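Local coordinates for protein HAD-superfamily hydrolase, subfamily IA, variant 1 (Ehrlichia chaffeensis, PDB 3KZX) that probably hydrolyses 2-phosphoglycolate to glycolate and phosphate, as a member of the HAD-like hydrolase superfamily, at residues I29-W32 with Y33-I37; Y49-L52 with D53-Y57; L88-N91 with S92-S96. All coordinates share one frame; numbering follows the deposited sequence. Where two conformers were deposited one is given.

Contact 1: I29-W32 with Y33-I37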
ATOM      1  N   ILE A  29       2.181  10.414   2.800  1.00  6.54           N
ATOM      2  CA  ILE A  29       2.597   9.431   1.808  1.00  7.29           C
ATOM      3  C   ILE A  29       1.891   8.114   2.126  1.00  6.63           C
ATOM      4  O   ILE A  29       1.822   7.725   3.279  1.00  7.05           O
ATOM      5  CB  ILE A  29       4.137   9.240   1.799  1.00  7.26           C
ATOM      6  CG1 ILE A  29       4.852  10.581   1.549  1.00  7.92           C
ATOM      7  CG2 ILE A  29       4.551   8.243   0.686  1.00  7.15           C
ATOM      8  CD1 ILE A  29       6.361  10.482   1.623  1.00  6.97           C
ATOM      9  N   PHE A  30       1.393   7.426   1.083  1.00  5.39           N
ATOM     10  CA  PHE A  30       0.704   6.147   1.226  1.00  5.56           C
ATOM     11  C   PHE A  30       1.409   5.059   0.467  1.00  6.29           C
ATOM     12  O   PHE A  30       1.875   5.292  -0.630  1.00  6.65           O
ATOM     13  CB  PHE A  30      -0.714   6.217   0.652  1.00  5.30           C
ATOM     14  CG  PHE A  30      -1.658   7.104   1.418  1.00  5.57           C
ATOM     15  CD1 PHE A  30      -2.446   6.576   2.447  1.00  6.57           C
ATOM     16  CD2 PHE A  30      -1.778   8.455   1.126  1.00  6.94           C
ATOM     17  CE1 PHE A  30      -3.316   7.362   3.150  1.00  6.29           C
ATOM     18  CE2 PHE A  30      -2.666   9.259   1.857  1.00  5.42           C
ATOM     19  CZ  PHE A  30      -3.430   8.710   2.846  1.00  4.55           C
ATOM     20  N   ASP A  31       1.436   3.857   1.016  1.00  6.82           N
ATOM     21  CA  ASP A  31       1.736   2.702   0.201  1.00  6.98           C
ATOM     22  C   ASP A  31       0.449   2.279  -0.491  1.00  7.47           C
ATOM     23  O   ASP A  31      -0.653   2.704  -0.089  1.00  7.75           O
ATOM     24  CB  ASP A  31       2.253   1.583   1.099  1.00  6.60           C
ATOM     25  CG  ASP A  31       3.035   0.499   0.322  1.00  5.95           C
ATOM     26  OD1 ASP A  31       3.124   0.552  -0.922  1.00  6.25           O
ATOM     27  OD2 ASP A  31       3.586  -0.386   0.997  1.00  6.57           O
ATOM     28  N   TRP A  32       0.580   1.453  -1.533  1.00  6.92           N
ATOM     29  CA  TRP A  32      -0.536   1.039  -2.344  1.00  6.38           C
ATOM     30  C   TRP A  32      -1.064  -0.336  -1.850  1.00  6.13           C
ATOM     31  O   TRP A  32      -2.051  -0.416  -1.110  1.00  6.12           O
ATOM     32  CB  TRP A  32      -0.098   1.054  -3.830  1.00  6.75           C
ATOM     33  CG  TRP A  32      -1.131   0.745  -4.811  1.00  5.12           C
ATOM     34  CD1 TRP A  32      -1.191  -0.364  -5.609  1.00  8.99           C
ATOM     35  CD2 TRP A  32      -2.310   1.510  -5.104  1.00  7.83           C
ATOM     36  NE1 TRP A  32      -2.318  -0.324  -6.388  1.00  7.59           N
ATOM     37  CE2 TRP A  32      -3.019   0.818  -6.100  1.00  8.19           C
ATOM     38  CE3 TRP A  32      -2.830   2.714  -4.618  1.00  6.29           C
ATOM     39  CZ2 TRP A  32      -4.220   1.292  -6.634  1.00  7.96           C
ATOM     40  CZ3 TRP A  32      -4.032   3.181  -5.147  1.00 10.12           C
ATOM     41  CH2 TRP A  32      -4.709   2.465  -6.144  1.00  7.92           C
ATOM     42  N   TYR A  33      -0.367  -1.409  -2.184  1.00  6.03           N
ATOM     43  CA  TYR A  33      -0.851  -2.736  -1.845  1.00  6.40           C
ATOM     44  C   TYR A  33      -0.832  -2.952  -0.321  1.00  7.14           C
ATOM     45  O   TYR A  33       0.165  -2.704   0.314  1.00  7.15           O
ATOM     46  CB  TYR A  33       0.003  -3.820  -2.500  1.00  5.86           C
ATOM     47  CG  TYR A  33      -0.219  -4.042  -3.990  1.00  4.66           C
ATOM     48  CD1 TYR A  33      -1.497  -3.965  -4.562  1.00  4.70           C
ATOM     49  CD2 TYR A  33       0.828  -4.381  -4.797  1.00  7.00           C
ATOM     50  CE1 TYR A  33      -1.674  -4.172  -5.910  1.00  8.49           C
ATOM     51  CE2 TYR A  33       0.659  -4.625  -6.161  1.00  9.30           C
ATOM     52  CZ  TYR A  33      -0.580  -4.506  -6.715  1.00  9.46           C
ATOM     53  OH  TYR A  33      -0.723  -4.778  -8.065  1.00  7.36           O
ATOM     54  N   ASN A  34      -1.955  -3.426   0.235  1.00  7.75           N
ATOM     55  CA  ASN A  34      -2.092  -3.727   1.670  1.00  8.22           C
ATOM     56  C   ASN A  34      -2.106  -2.509   2.611  1.00  8.45           C
ATOM     57  O   ASN A  34      -2.129  -2.651   3.830  1.00  7.72           O
ATOM     58  CB  ASN A  34      -1.093  -4.803   2.074  1.00  9.29           C
ATOM     59  CG  ASN A  34      -1.178  -6.010   1.147  1.00  9.64           C
ATOM     60  OD1 ASN A  34      -2.223  -6.661   1.059  1.00 11.27           O
ATOM     61  ND2 ASN A  34      -0.114  -6.276   0.403  1.00 13.19           N
ATOM     62  N   THR A  35      -2.153  -1.319   2.017  1.00  7.34           N
ATOM     63  CA  THR A  35      -2.406  -0.069   2.727  1.00  7.26           C
ATOM     64  C   THR A  35      -3.656   0.526   2.082  1.00  7.26           C
ATOM     65  O   THR A  35      -4.789   0.239   2.522  1.00  7.03           O
ATOM     66  CB  THR A  35      -1.138   0.845   2.704  1.00  7.60           C
ATOM     67  OG1 THR A  35      -0.054   0.118   3.323  1.00 10.18           O
ATOM     68  CG2 THR A  35      -1.389   2.178   3.476  1.00  7.79           C
ATOM     69  N   LEU A  36      -3.505   1.317   1.025  1.00  7.10           N
ATOM     70  CA  LEU A  36      -4.713   1.798   0.344  1.00  7.74           C
ATOM     71  C   LEU A  36      -5.599   0.652  -0.212  1.00  7.50           C
ATOM     72  O   LEU A  36      -6.822   0.727  -0.137  1.00  7.95           O
ATOM     73  CB  LEU A  36      -4.396   2.822  -0.750  1.00  8.25           C
ATOM     74  CG  LEU A  36      -3.912   4.221  -0.305  1.00  7.95           C
ATOM     75  CD1 LEU A  36      -3.336   5.016  -1.504  1.00  7.14           C
ATOM     76  CD2 LEU A  36      -5.053   5.009   0.433  1.00  7.95           C
ATOM     77  N   ILE A  37      -4.977  -0.360  -0.794  1.00  8.76           N
ATOM     78  CA  ILE A  37      -5.643  -1.421  -1.527  1.00  7.69           C
ATOM     79  C   ILE A  37      -5.678  -2.736  -0.737  1.00  8.16           C
ATOM     80  O   ILE A  37      -4.676  -3.158  -0.160  1.00  7.72           O
ATOM     81  CB  ILE A  37      -4.917  -1.654  -2.868  1.00  8.57           C
ATOM     82  CG1 ILE A  37      -5.228  -0.509  -3.839  1.00  8.02           C
ATOM     83  CG2 ILE A  37      -5.238  -3.088  -3.478  1.00  6.35           C
ATOM     84  CD1 ILE A  37      -6.670  -0.530  -4.389  1.00  8.92           C
TER
HETATM   85  O   HOH W   1       2.494  -1.314  -2.816  1.00  6.49           O
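Ile37 lays its CG1 over one face of the Trp32 indole, 3.5 Å from the centroid of the six-membered ring and 17° off the ring normal, a CH-pi contact five residues along the chain. This is the loop of the first HAD motif, where the first strand of the Rossmann-like core runs into the single turn, wider than an alpha-helix, known as the squiggle. With chi1 at -176°, the indole sits beside the Trp32 carbonyl carbon, over the turn that follows; there Leu36 CD1 meets the ring edge, near its plane, 3.9 Å from Trp32 CE3. Tyr33 takes the pyrrole end: Trp32 CD1 sits over one face of the phenol, with the two rings inclined obliquely. On the strand side, Leu36 crosses Phe30 at about a right angle, its CD1 3.6 Å from Phe30 CB.

The backbone of the turn closes on one carbonyl. Thr35 N and Ile37 N bond to Trp32 O from opposite faces of its plane, Ile37 N at 2.9 Å, while Leu36 N makes only a weak bond to Asp31 O. Asp31 occupies the position of the nucleophilic aspartate in HAD enzymes. A water links Asp31 OD1 to Tyr33 N, and Lys159 forms a salt bridge with Asp31 OD2. The site of the second motif aspartate is held here by Tyr33, as in haloacid dehalogenases; its hydroxyl bonds to Asp100 and Lys128. Farther out, strands 121-126 and 180-184 flank the strand that delivers Asp31, and helix 108-117 packs on Phe30. The carboxylate is also held by the main chain of the next residue: Trp32 N bonds to Asp31 OD1 at 2.8 Å, approaching from above the carboxylate plane, 36° out of it.

Contact 2: Y49-L52 with D53-Y57; sequences YQVL and DQMGY
Val51 and Met55 meet because Val51 CG1 is anti to its backbone N (chi1 173°) while the Met55 chain runs extended to SD (chi2 -176°); beyond the sulfur, chi3 turns CE aside. The two side chains point the same way, side by side, with Val51 CG1 3.8 Å from Met55 SD. Both are buried, facing helix 82-95. On the neighbouring flank of the helix, Leu52 CD2 rests 4.0 Å from Tyr57 CD2, the two side chains set obliquely to each other; Leu52 O meets the edge of the tyrosine ring, near its plane.

Regular bonds from Asp53 N to Tyr49 O and from Gln54 N to Gln50 O carry the helix to its last turn. The ending then tightens: Tyr57 N reaches back to Leu52 O at 2.9 Å, and inside this bond Gly56 N bonds to Asp53 O at 2.8 Å. Gly56 makes the reversal at positive phi (94°), a backbone conformation that glycine adopts readily. Leu78 of helix 70-78 touches both Leu52 and Tyr57. Two nested backbone bonds, a glycine at the turn and an apolar pair bracketing it make this a textbook Schellman motif, closing helix 45-54 of the helical cap.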
ATOM      1  N   TYR A  49      -2.623 -19.269  -8.402  1.00 12.89           N
ATOM      2  CA  TYR A  49      -2.183 -20.543  -8.975  1.00 14.42           C
ATOM      3  C   TYR A  49      -0.665 -20.555  -9.149  1.00 15.40           C
ATOM      4  O   TYR A  49      -0.015 -21.527  -8.774  1.00 16.61           O
ATOM      5  CB  TYR A  49      -2.865 -20.834 -10.320  1.00 15.09           C
ATOM      6  CG  TYR A  49      -4.302 -21.326 -10.213  1.00 14.70           C
ATOM      7  CD1 TYR A  49      -4.650 -22.341  -9.346  1.00 16.75           C
ATOM      8  CD2 TYR A  49      -5.300 -20.782 -11.012  1.00 16.55           C
ATOM      9  CE1 TYR A  49      -5.964 -22.801  -9.270  1.00 17.26           C
ATOM     10  CE2 TYR A  49      -6.617 -21.225 -10.943  1.00 15.39           C
ATOM     11  CZ  TYR A  49      -6.948 -22.234 -10.062  1.00 17.85           C
ATOM     12  OH  TYR A  49      -8.260 -22.692  -9.999  1.00 15.38           O
ATOM     13  N   GLN A  50      -0.107 -19.476  -9.694  1.00 15.23           N
ATOM     14  CA  GLN A  50       1.360 -19.362  -9.870  1.00 15.78           C
ATOM     15  C   GLN A  50       2.078 -19.449  -8.528  1.00 14.72           C
ATOM     16  O   GLN A  50       3.085 -20.122  -8.410  1.00 13.66           O
ATOM     17  CB  GLN A  50       1.739 -18.040 -10.546  1.00 16.53           C
ATOM     18  CG  GLN A  50       1.391 -17.970 -12.038  1.00 19.69           C
ATOM     19  CD  GLN A  50       1.329 -16.534 -12.581  1.00 23.86           C
ATOM     20  OE1 GLN A  50       1.361 -15.550 -11.823  1.00 27.73           O
ATOM     21  NE2 GLN A  50       1.236 -16.414 -13.908  1.00 24.60           N
ATOM     22  N   VAL A  51       1.540 -18.785  -7.504  1.00 12.92           N
ATOM     23  CA  VAL A  51       2.134 -18.861  -6.177  1.00 12.08           C
ATOM     24  C   VAL A  51       2.122 -20.285  -5.627  1.00 12.59           C
ATOM     25  O   VAL A  51       3.140 -20.780  -5.142  1.00 12.67           O
ATOM     26  CB  VAL A  51       1.421 -17.884  -5.196  1.00 11.68           C
ATOM     27  CG1 VAL A  51       1.906 -18.082  -3.779  1.00  9.81           C
ATOM     28  CG2 VAL A  51       1.628 -16.416  -5.649  1.00 10.69           C
ATOM     29  N   LEU A  52       0.976 -20.953  -5.747  1.00 12.78           N
ATOM     30  CA  LEU A  52       0.817 -22.308  -5.236  1.00 13.90           C
ATOM     31  C   LEU A  52       1.706 -23.249  -6.015  1.00 14.59           C
ATOM     32  O   LEU A  52       2.362 -24.107  -5.422  1.00 14.22           O
ATOM     33  CB  LEU A  52      -0.647 -22.776  -5.308  1.00 13.17           C
ATOM     34  CG  LEU A  52      -1.589 -22.068  -4.328  1.00 13.80           C
ATOM     35  CD1 LEU A  52      -3.039 -22.302  -4.702  1.00 12.06           C
ATOM     36  CD2 LEU A  52      -1.300 -22.500  -2.875  1.00 12.53           C
ATOM     37  N   ASP A  53       1.724 -23.058  -7.333  1.00 15.78           N
ATOM     38  CA  ASP A  53       2.707 -23.719  -8.233  1.00 16.95           C
ATOM     39  C   ASP A  53       4.166 -23.602  -7.753  1.00 17.54           C
ATOM     40  O   ASP A  53       4.839 -24.638  -7.561  1.00 17.87           O
ATOM     41  CB  ASP A  53       2.620 -23.129  -9.643  1.00 17.13           C
ATOM     42  CG  ASP A  53       1.955 -24.045 -10.607  1.00 19.54           C
ATOM     43  OD1 ASP A  53       2.702 -24.676 -11.420  1.00 19.89           O
ATOM     44  OD2 ASP A  53       0.705 -24.172 -10.521  1.00 23.07           O
ATOM     45  N   GLN A  54       4.641 -22.362  -7.587  1.00 17.89           N
ATOM     46  CA  GLN A  54       5.998 -22.069  -7.056  1.00 18.75           C
ATOM     47  C   GLN A  54       6.214 -22.812  -5.737  1.00 17.80           C
ATOM     48  O   GLN A  54       7.303 -23.344  -5.480  1.00 17.86           O
ATOM     49  CB  GLN A  54       6.234 -20.577  -6.784  1.00 19.75           C
ATOM     50  CG  GLN A  54       6.140 -19.582  -7.960  1.00 24.23           C
ATOM     51  CD  GLN A  54       5.987 -18.119  -7.487  1.00 28.65           C
ATOM     52  OE1 GLN A  54       5.041 -17.405  -7.863  1.00 30.81           O
ATOM     53  NE2 GLN A  54       6.920 -17.675  -6.640  1.00 33.39           N
ATOM     54  N   MET A  55       5.166 -22.874  -4.920  1.00 16.12           N
ATOM     55  CA  MET A  55       5.237 -23.481  -3.594  1.00 15.38           C
ATOM     56  C   MET A  55       5.125 -25.003  -3.658  1.00 15.76           C
ATOM     57  O   MET A  55       5.149 -25.668  -2.623  1.00 15.16           O
ATOM     58  CB  MET A  55       4.146 -22.897  -2.677  1.00 15.40           C
ATOM     59  CG  MET A  55       4.303 -21.402  -2.404  1.00 14.11           C
ATOM     60  SD  MET A  55       3.141 -20.608  -1.246  1.00 13.89           S
ATOM     61  CE  MET A  55       3.627 -21.285   0.357  1.00 12.59           C
ATOM     62  N   GLY A  56       4.984 -25.543  -4.871  1.00 16.29           N
ATOM     63  CA  GLY A  56       4.973 -26.998  -5.090  1.00 17.02           C
ATOM     64  C   GLY A  56       3.590 -27.607  -5.111  1.00 17.76           C
ATOM     65  O   GLY A  56       3.444 -28.755  -5.490  1.00 18.43           O
ATOM     66  N   TYR A  57       2.554 -26.864  -4.713  1.00 17.95           N
ATOM     67  CA  TYR A  57       1.238 -27.473  -4.629  1.00 18.62           C
ATOM     68  C   TYR A  57       0.754 -27.893  -6.026  1.00 19.77           C
ATOM     69  O   TYR A  57       1.039 -27.245  -7.038  1.00 20.72           O
ATOM     70  CB  TYR A  57       0.210 -26.558  -3.964  1.00 18.62           C
ATOM     71  CG  TYR A  57       0.428 -26.290  -2.478  1.00 18.14           C
ATOM     72  CD1 TYR A  57      -0.289 -26.982  -1.497  1.00 18.26           C
ATOM     73  CD2 TYR A  57       1.343 -25.339  -2.058  1.00 18.47           C
ATOM     74  CE1 TYR A  57      -0.091 -26.714  -0.141  1.00 18.44           C
ATOM     75  CE2 TYR A  57       1.545 -25.067  -0.721  1.00 18.33           C
ATOM     76  CZ  TYR A  57       0.835 -25.749   0.232  1.00 19.23           C
ATOM     77  OH  TYR A  57       1.066 -25.445   1.555  1.00 20.81           O
TER

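Contact 3: L88-N91 with S92-S96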
ATOM      1  N   LEU A  88       5.021 -14.157  -1.471  1.00  8.41           N
ATOM      2  CA  LEU A  88       5.108 -14.474  -2.895  1.00  9.29           C
ATOM      3  C   LEU A  88       4.048 -13.740  -3.677  1.00  9.63           C
ATOM      4  O   LEU A  88       4.333 -13.199  -4.758  1.00  9.16           O
ATOM      5  CB  LEU A  88       4.976 -15.996  -3.149  1.00  9.07           C
ATOM      6  CG  LEU A  88       6.286 -16.760  -3.150  1.00 11.78           C
ATOM      7  CD1 LEU A  88       7.146 -16.442  -1.920  1.00 13.68           C
ATOM      8  CD2 LEU A  88       6.063 -18.278  -3.311  1.00 10.00           C
ATOM      9  N   TYR A  89       2.842 -13.673  -3.094  1.00  9.14           N
ATOM     10  CA  TYR A  89       1.706 -13.056  -3.722  1.00  9.60           C
ATOM     11  C   TYR A  89       1.946 -11.556  -3.942  1.00  9.65           C
ATOM     12  O   TYR A  89       1.734 -11.074  -5.055  1.00  8.52           O
ATOM     13  CB  TYR A  89       0.448 -13.289  -2.871  1.00  8.96           C
ATOM     14  CG  TYR A  89      -0.830 -12.678  -3.375  1.00  9.56           C
ATOM     15  CD1 TYR A  89      -1.364 -13.028  -4.604  1.00 11.31           C
ATOM     16  CD2 TYR A  89      -1.538 -11.796  -2.599  1.00  9.40           C
ATOM     17  CE1 TYR A  89      -2.571 -12.498  -5.050  1.00 10.81           C
ATOM     18  CE2 TYR A  89      -2.740 -11.267  -3.033  1.00 14.41           C
ATOM     19  CZ  TYR A  89      -3.246 -11.611  -4.268  1.00 11.02           C
ATOM     20  OH  TYR A  89      -4.434 -11.086  -4.690  1.00 12.05           O
ATOM     21  N   GLU A  90       2.328 -10.820  -2.897  1.00 10.22           N
ATOM     22  CA  GLU A  90       2.656  -9.397  -3.075  1.00  9.89           C
ATOM     23  C   GLU A  90       3.795  -9.184  -4.065  1.00 10.94           C
ATOM     24  O   GLU A  90       3.766  -8.223  -4.856  1.00 10.80           O
ATOM     25  CB  GLU A  90       3.082  -8.728  -1.766  1.00 10.22           C
ATOM     26  CG  GLU A  90       3.069  -7.183  -1.853  1.00 10.54           C
ATOM     27  CD  GLU A  90       2.981  -6.497  -0.480  1.00 13.07           C
ATOM     28  OE1 GLU A  90       3.207  -7.182   0.531  1.00 10.47           O
ATOM     29  OE2 GLU A  90       2.687  -5.280  -0.431  1.00  9.87           O
ATOM     30  N   ASN A  91       4.830 -10.020  -3.972  1.00 11.69           N
ATOM     31  CA  ASN A  91       5.963  -9.947  -4.920  1.00 12.60           C
ATOM     32  C   ASN A  91       5.493 -10.045  -6.380  1.00 12.18           C
ATOM     33  O   ASN A  91       5.947  -9.286  -7.238  1.00 12.67           O
ATOM     34  CB  ASN A  91       7.010 -11.024  -4.641  1.00 13.75           C
ATOM     35  CG  ASN A  91       7.856 -10.755  -3.387  1.00 16.17           C
ATOM     36  OD1 ASN A  91       8.623 -11.628  -2.969  1.00 23.80           O
ATOM     37  ND2 ASN A  91       7.715  -9.586  -2.782  1.00 20.29           N
ATOM     38  N   SER A  92       4.532 -10.925  -6.622  1.00 11.58           N
ATOM     39  CA  SER A  92       4.024 -11.211  -7.962  0.50 11.50           C
ATOM     40  C   SER A  92       3.188 -10.043  -8.485  1.00 11.62           C
ATOM     41  O   SER A  92       3.317  -9.648  -9.646  1.00 11.72           O
ATOM     42  CB  SER A  92       3.173 -12.499  -7.946  0.50 11.56           C
ATOM     43  OG  SER A  92       2.394 -12.631  -9.125  0.50 10.19           O
ATOM     44  N   LEU A  93       2.332  -9.524  -7.618  1.00  9.99           N
ATOM     45  CA  LEU A  93       1.488  -8.361  -7.932  1.00  9.88           C
ATOM     46  C   LEU A  93       2.328  -7.142  -8.269  1.00  9.36           C
ATOM     47  O   LEU A  93       1.976  -6.400  -9.179  1.00  9.66           O
ATOM     48  CB  LEU A  93       0.580  -8.007  -6.761  1.00  8.75           C
ATOM     49  CG  LEU A  93      -0.550  -8.982  -6.357  1.00  9.40           C
ATOM     50  CD1 LEU A  93      -1.344  -8.423  -5.145  1.00 10.35           C
ATOM     51  CD2 LEU A  93      -1.469  -9.279  -7.553  1.00  9.76           C
ATOM     52  N   GLU A  94       3.415  -6.929  -7.531  1.00  8.65           N
ATOM     53  CA  GLU A  94       4.320  -5.811  -7.817  1.00  8.77           C
ATOM     54  C   GLU A  94       4.950  -5.863  -9.230  1.00  9.25           C
ATOM     55  O   GLU A  94       5.184  -4.828  -9.848  1.00  8.27           O
ATOM     56  CB  GLU A  94       5.449  -5.735  -6.783  1.00  7.51           C
ATOM     57  CG  GLU A  94       4.968  -5.359  -5.362  1.00  6.84           C
ATOM     58  CD  GLU A  94       6.099  -5.378  -4.350  1.00  9.93           C
ATOM     59  OE1 GLU A  94       7.179  -5.920  -4.667  1.00 10.18           O
ATOM     60  OE2 GLU A  94       5.918  -4.820  -3.234  1.00 12.55           O
ATOM     61  N   LYS A  95       5.258  -7.055  -9.696  1.00 10.68           N
ATOM     62  CA  LYS A  95       5.872  -7.234 -11.007  1.00 12.04           C
ATOM     63  C   LYS A  95       4.894  -7.456 -12.167  1.00 12.87           C
ATOM     64  O   LYS A  95       5.328  -7.542 -13.328  1.00 11.60           O
ATOM     65  CB  LYS A  95       6.830  -8.424 -10.949  1.00 12.79           C
ATOM     66  CG  LYS A  95       8.073  -8.180 -10.120  1.00 15.45           C
ATOM     67  CD  LYS A  95       8.798  -9.515  -9.913  1.00 21.52           C
ATOM     68  CE  LYS A  95      10.190  -9.317  -9.322  1.00 24.29           C
ATOM     69  NZ  LYS A  95      11.062 -10.514  -9.624  1.00 28.02           N
ATOM     70  N   SER A  96       3.600  -7.521 -11.874  1.00 13.21           N
ATOM     71  CA  SER A  96       2.613  -7.959 -12.862  0.70 14.32           C
ATOM     72  C   SER A  96       2.446  -6.996 -14.022  1.00 14.54           C
ATOM     73  O   SER A  96       2.525  -5.783 -13.852  1.00 12.74           O
ATOM     74  CB  SER A  96       1.240  -8.159 -12.216  0.70 14.70           C
ATOM     75  OG  SER A  96       0.287  -8.587 -13.181  0.70 16.24           O
TER
HETATM   76  O   HOH W   2       3.716  -3.614  -2.348  1.00  9.71           O
HETATM   77  O   HOH W   3       8.511  -7.661  -6.139  1.00 20.60           O
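Tyr89 and Leu93, one turn apart on helix 82-95, form the close-packed side of this contact. Leu93 CD1 lies over one face of the phenol ring, offset toward the rim, 4.0 Å from its centroid and 21° off the normal. A chi1 of 179° sets the Tyr89 ring beside its own carbonyl carbon, on the side where Leu93 follows. Below them the main chain is regular: Leu93 N bonds to Tyr89 O at 3.1 Å and Glu94 N to Glu90 O at 3.0 Å. Toward the C-terminal end the bonds lengthen, and Lys95 N makes only a weak one to Asn91 O.

The adjoining flank is polar and hydrated. Glu90 OE2 and Glu94 OE2 are 4.3 Å apart, with no direct bond between them; a single water donates to both, at 2.7 Å from Glu90 OE2 and 2.7 Å from Glu94 OE2. Such a bridge would be expected to ease the repulsion between like charges, and Asn34 ND2 adds a weak bond to Glu90 OE2. The carboxylate planes are turned 56° apart, and the other oxygen of the second acid, Glu94 OE1, receives a different water at 2.6 Å, which also donates to Asn91 O. Side-chain carboxylate and backbone carbonyl are thus joined through solvent.

Within the cap, Tyr89 and its neighbours Leu88 and Ser92 pack on helix 45-54, where Phe48 brings its ring against Tyr89. The tyrosine hydroxyl bonds to Thr39 O in the loop after strand 37-38, while Glu94 makes a backbone bond to Asn129, just beyond strand 121-126 of the core.

How the contacts relate
The contacts lead from the catalytic core into the helical cap, which is inserted in the chain after the squiggle. Contact 1 lies near the centre of the molecule and holds the first HAD motif; contact 2 is remote, their centres about 25 Å apart and their nearest atoms about 12 Å apart. Contact 3 stands between, its centre about 14 Å from that of contact 1 and 13 Å from that of contact 2. Toward the core, Asn34 ND2 comes 3.1 Å from Glu90 OE2, a probable but weak hydrogen bond. Toward the periphery the junction is largely apolar packing, with Val51 CG1 3.8 Å from Leu88 CB. Helix 82-95 therefore joins the outer cap helix to that motif.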